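PDB 6G1D: hydrogen peroxide-inducible genes activator from Corynebacterium glutamicum, which senses hydrogen peroxide by a peroxidatic mechanism and, as a LysR-type transcription factor, regulates peroxide-inducible genes. Local coordinates for the interface of chains A and B and the interface of chains A and C. Residues are numbered along the deposited sequence; one frame, centred on the assembly and turned at random. Chains: chain A/B/C, Hydrogen peroxide-inducible genes activator.

Contact 1: the interface of chains A and B. Residues chain A 10, 15, 18, 52, 73, 76-77, 80; chain B 83-84, 87.
B:Phe87 inserts its ring into a largely apolar pocket on chain A, a compact example of one aromatic side chain joining two subunits. It projects from helix 68-95 of chain B with CG anti to the backbone N (chi1 174°), which carries the ring in among residues of three chain A helices. The side chain of A:Leu15, from helix 12-24, slides past that of B:Phe87 in the opposite direction and lays its CD2 methyl over one face, 3.8 Å from the ring centroid and toward the rim, a CH-pi contact. A:Leu52, at the end of helix 38-52, crosses nearly at right angles and brings CD1 within 3.9 Å of CE2 of B:Phe87. A:Pro10 meets the same half of the rim, its CG 3.9 Å from CD2 of B:Phe87. On the opposite half, the carbonyl O of A:Leu73 sits in the ring plane 3.7 Å from CE1 of B:Phe87, and CD1 lies against the backbone N of A:Ala77. One turn further along helix 68-93, A:Thr80 directs its CG2 methyl at CB of B:Ala84, 3.8 Å away. The hydroxyl OG1 of A:Thr80 donates its one proton to the carbonyl O of A:Phe76, 3.1 Å away; the carbonyl O of B:Ala83 is at best a weak, competing acceptor. The small alanines probably allow the long helices to come close, and the ring pins one linker helix to the partner's helix-turn-helix domain and linker helix, probably helping to pair the DNA-binding domains.

Contact 2: the interface of chains A and C. Residues chain A 133-135; chain C 231-235.
A:Val134 and C:Arg233 form a parallel beta bridge between two LysR-type regulatory domains, an instance of a strand edge being extended by a segment from another subunit. The edge belongs to strand 129-135 of chain A; the chain C segment approaching helix 237-245 lies along it. The carbonyl O of A:Ile133 accepts from the backbone N of C:Arg233 at 3.1 Å, and the carbonyl O of C:Arg233 accepts from the backbone N of A:Glu135 at 3.0 Å. One rung earlier, a side chain replaces the backbone: the hydroxyl OG1 of C:Thr232 takes the N-H of A:Ile133 at 3.1 Å.

The side chain of C:Arg233 leaves CB with CG wedged between its backbone N and carbonyl carbon (chi1 49°), which turns it alongside A:Val134, both pointing the same way. CG of C:Arg233 lies 3.9 Å from the CG1 methyl of A:Val134. From there the chain extends through CD to NE, which passes the same methyl. At CZ the guanidinium spreads out flat, and CG1 sits over its centre, 3.7 Å above the plane. NH1 of C:Arg233 comes near the other methyl, CG2, and donates a bent 3.0 Å hydrogen bond to the carbonyl O of C:Val231, meeting a lone pair, though this oxygen is tilted somewhat from the guanidinium plane. This bond should help fix the group's rotation, keeping its face toward the valine. NH2 keeps to the same methyl, CG1.

A:Glu135 extends toward C:Ser235 with CG anti to its backbone N (chi1 177°). Its carboxylate OE1 receives the backbone N of C:Ser235 at 2.8 Å, on the anti side and 27° out of the carboxylate plane; the serine hydroxyl OG adds a weak bond.

Contact 1: the interface of chains A and B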
loop_
_atom_site.group_PDB
_atom_site.type_symbol
_atom_site.label_atom_id
_atom_site.label_comp_id
_atom_site.label_asym_id
_atom_site.label_seq_id
_atom_site.Cartn_x
_atom_site.Cartn_y
_atom_site.Cartn_z
ATOM N N PRO A 10 4.361 -39.016 -10.273
ATOM C CA PRO A 10 3.548 -39.516 -11.394
ATOM C C PRO A 10 4.033 -39.005 -12.735
ATOM O O PRO A 10 4.632 -37.926 -12.820
ATOM C CB PRO A 10 2.129 -39.011 -11.092
ATOM C CG PRO A 10 2.246 -38.066 -9.981
ATOM C CD PRO A 10 3.550 -38.300 -9.282
ATOM N N LEU A 15 -1.253 -40.188 -15.475
ATOM C CA LEU A 15 -2.370 -39.276 -15.281
ATOM C C LEU A 15 -3.384 -39.366 -16.433
ATOM O O LEU A 15 -4.591 -39.326 -16.174
ATOM C CB LEU A 15 -1.885 -37.822 -15.112
ATOM C CG LEU A 15 -1.058 -37.510 -13.875
ATOM C CD1 LEU A 15 -0.662 -36.052 -13.888
ATOM C CD2 LEU A 15 -1.782 -37.884 -12.596
ATOM N N PHE A 18 -5.503 -42.383 -15.839
ATOM C CA PHE A 18 -6.484 -42.153 -14.766
ATOM C C PHE A 18 -7.679 -41.317 -15.243
ATOM O O PHE A 18 -8.839 -41.655 -15.014
ATOM C CB PHE A 18 -5.763 -41.469 -13.591
ATOM C CG PHE A 18 -6.658 -40.944 -12.521
ATOM C CD1 PHE A 18 -7.721 -41.681 -12.034
ATOM C CD2 PHE A 18 -6.377 -39.703 -11.949
ATOM C CE1 PHE A 18 -8.525 -41.181 -11.031
ATOM C CE2 PHE A 18 -7.160 -39.201 -10.934
ATOM C CZ PHE A 18 -8.232 -39.948 -10.474
ATOM N N LEU A 52 1.269 -43.708 -5.386
ATOM C CA LEU A 52 0.547 -42.833 -4.451
ATOM C C LEU A 52 0.100 -43.483 -3.127
ATOM O O LEU A 52 -0.165 -42.771 -2.159
ATOM C CB LEU A 52 -0.681 -42.234 -5.119
ATOM C CG LEU A 52 -0.466 -41.406 -6.401
ATOM C CD1 LEU A 52 -1.838 -40.981 -6.893
ATOM C CD2 LEU A 52 0.467 -40.200 -6.252
ATOM N N LEU A 73 -8.950 -36.165 -6.477
ATOM C CA LEU A 73 -7.717 -35.926 -7.246
ATOM C C LEU A 73 -7.928 -35.656 -8.757
ATOM O O LEU A 73 -7.056 -35.055 -9.407
ATOM C CB LEU A 73 -6.740 -37.072 -7.045
ATOM C CG LEU A 73 -6.166 -37.175 -5.639
ATOM C CD1 LEU A 73 -5.475 -38.521 -5.422
ATOM C CD2 LEU A 73 -5.208 -36.016 -5.360
ATOM N N PHE A 76 -7.546 -31.759 -11.022
ATOM C CA PHE A 76 -6.099 -31.537 -10.856
ATOM C C PHE A 76 -5.251 -32.481 -11.719
ATOM O O PHE A 76 -4.386 -31.985 -12.419
ATOM C CB PHE A 76 -5.720 -31.728 -9.390
ATOM C CG PHE A 76 -6.493 -30.851 -8.444
ATOM C CD1 PHE A 76 -6.532 -29.479 -8.626
ATOM C CD2 PHE A 76 -7.173 -31.395 -7.373
ATOM C CE1 PHE A 76 -7.245 -28.669 -7.764
ATOM C CE2 PHE A 76 -7.888 -30.590 -6.506
ATOM C CZ PHE A 76 -7.925 -29.225 -6.704
ATOM N N ALA A 77 -5.389 -33.817 -11.614
ATOM C CA ALA A 77 -4.848 -34.573 -12.750
ATOM C C ALA A 77 -5.185 -33.857 -14.057
ATOM O O ALA A 77 -4.296 -33.590 -14.868
ATOM C CB ALA A 77 -5.386 -35.998 -12.739
ATOM N N THR A 80 -3.100 -30.740 -14.718
ATOM C CA THR A 80 -1.736 -31.059 -15.126
ATOM C C THR A 80 -1.690 -31.367 -16.643
ATOM O O THR A 80 -0.831 -30.861 -17.369
ATOM C CB THR A 80 -1.159 -32.209 -14.312
ATOM O OG1 THR A 80 -1.364 -31.972 -12.903
ATOM C CG2 THR A 80 0.329 -32.370 -14.595
ATOM N N ALA B 83 1.553 -27.661 -11.654
ATOM C CA ALA B 83 0.327 -28.469 -11.591
ATOM C C ALA B 83 0.619 -29.916 -11.134
ATOM O O ALA B 83 -0.146 -30.478 -10.344
ATOM C CB ALA B 83 -0.399 -28.465 -12.928
ATOM N N ALA B 84 1.722 -30.510 -11.601
ATOM C CA ALA B 84 2.056 -31.886 -11.204
ATOM C C ALA B 84 2.419 -31.973 -9.716
ATOM O O ALA B 84 1.997 -32.894 -9.037
ATOM C CB ALA B 84 3.187 -32.435 -12.049
ATOM N N PHE B 87 -0.764 -31.840 -7.759
ATOM C CA PHE B 87 -1.444 -33.150 -7.777
ATOM C C PHE B 87 -0.832 -34.056 -6.718
ATOM O O PHE B 87 -1.531 -34.672 -5.937
ATOM C CB PHE B 87 -1.346 -33.832 -9.171
ATOM C CG PHE B 87 -1.905 -35.218 -9.189
ATOM C CD1 PHE B 87 -3.259 -35.433 -9.414
ATOM C CD2 PHE B 87 -1.086 -36.318 -8.947
ATOM C CE1 PHE B 87 -3.794 -36.710 -9.374
ATOM C CE2 PHE B 87 -1.615 -37.608 -8.929
ATOM C CZ PHE B 87 -2.975 -37.805 -9.146
#

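Contact 2: the interface of chains A and C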
loop_
_atom_site.group_PDB
_atom_site.type_symbol
_atom_site.label_atom_id
_atom_site.label_comp_id
_atom_site.label_asym_id
_atom_site.label_seq_id
_atom_site.Cartn_x
_atom_site.Cartn_y
_atom_site.Cartn_z
ATOM N N ILE A 133 -1.993 -6.008 -21.619
ATOM C CA ILE A 133 -1.592 -4.669 -21.307
ATOM C C ILE A 133 -1.747 -4.484 -19.816
ATOM O O ILE A 133 -2.798 -4.781 -19.269
ATOM C CB ILE A 133 -2.453 -3.615 -22.056
ATOM C CG1 ILE A 133 -2.396 -3.861 -23.566
ATOM C CG2 ILE A 133 -1.960 -2.212 -21.742
ATOM C CD1 ILE A 133 -0.992 -3.799 -24.169
ATOM N N VAL A 134 -0.677 -4.017 -19.171
ATOM C CA VAL A 134 -0.734 -3.620 -17.787
ATOM C C VAL A 134 -0.373 -2.135 -17.692
ATOM O O VAL A 134 0.740 -1.740 -17.986
ATOM C CB VAL A 134 0.235 -4.452 -16.941
ATOM C CG1 VAL A 134 0.160 -4.008 -15.493
ATOM C CG2 VAL A 134 -0.121 -5.932 -17.035
ATOM N N GLU A 135 -1.353 -1.322 -17.324
ATOM C CA GLU A 135 -1.169 0.112 -17.223
ATOM C C GLU A 135 -0.918 0.364 -15.741
ATOM O O GLU A 135 -1.797 0.123 -14.919
ATOM C CB GLU A 135 -2.427 0.854 -17.670
ATOM C CG GLU A 135 -2.314 2.366 -17.509
ATOM C CD GLU A 135 -3.602 3.114 -17.802
ATOM O OE1 GLU A 135 -4.656 2.667 -17.326
ATOM O OE2 GLU A 135 -3.547 4.191 -18.445
ATOM N N VAL C 231 -4.867 -10.970 -16.760
ATOM C CA VAL C 231 -3.610 -10.255 -16.830
ATOM C C VAL C 231 -3.847 -8.775 -17.193
ATOM O O VAL C 231 -3.381 -7.909 -16.459
ATOM C CB VAL C 231 -2.536 -10.874 -17.760
ATOM C CG1 VAL C 231 -1.182 -10.244 -17.366
ATOM C CG2 VAL C 231 -2.534 -12.406 -17.701
ATOM N N THR C 232 -4.575 -8.507 -18.270
ATOM C CA THR C 232 -4.839 -7.160 -18.705
ATOM C C THR C 232 -5.609 -6.349 -17.650
ATOM O O THR C 232 -6.740 -6.697 -17.315
ATOM C CB THR C 232 -5.537 -7.159 -20.090
ATOM O OG1 THR C 232 -4.580 -7.588 -21.068
ATOM C CG2 THR C 232 -6.021 -5.777 -20.479
ATOM N N ARG C 233 -4.972 -5.280 -17.166
ATOM C CA ARG C 233 -5.491 -4.401 -16.107
ATOM C C ARG C 233 -5.111 -2.975 -16.415
ATOM O O ARG C 233 -4.006 -2.690 -16.887
ATOM C CB ARG C 233 -4.946 -4.719 -14.684
ATOM C CG ARG C 233 -3.483 -4.880 -14.512
ATOM C CD ARG C 233 -3.290 -5.661 -13.181
ATOM N NE ARG C 233 -1.899 -5.858 -12.805
ATOM C CZ ARG C 233 -1.089 -6.808 -13.274
ATOM N NH1 ARG C 233 -1.498 -7.700 -14.192
ATOM N NH2 ARG C 233 0.167 -6.846 -12.828
ATOM N N ALA C 234 -5.951 -2.032 -16.002
ATOM C CA ALA C 234 -5.708 -0.610 -16.222
ATOM C C ALA C 234 -5.911 0.188 -14.969
ATOM O O ALA C 234 -6.659 -0.209 -14.094
ATOM C CB ALA C 234 -6.658 -0.136 -17.295
ATOM N N SER C 235 -5.290 1.361 -14.921
ATOM C CA SER C 235 -5.535 2.299 -13.838
ATOM C C SER C 235 -6.577 3.366 -14.150
ATOM O O SER C 235 -7.006 4.028 -13.231
ATOM C CB SER C 235 -4.205 2.923 -13.356
ATOM O OG SER C 235 -3.484 3.498 -14.418
#

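Contact 1 and contact 2 lie about 33 Å apart, measured between the centres of their C-alpha atoms, and share no residue or secondary-structure element. Chain A takes part in both: it meets chain B through its DNA-binding domain and long linker helix 68-93, and chain C through strand 129-135 of its regulatory domain. Each interface is two-fold symmetric, and the deposited assembly holds four copies. One subunit thus pairs with different partners at its two ends, the arrangement expected of a LysR-type tetramer. Rearrangement at contact 2 could plausibly be relayed to the DNA-binding pairs, although this structure alone does not show such a change.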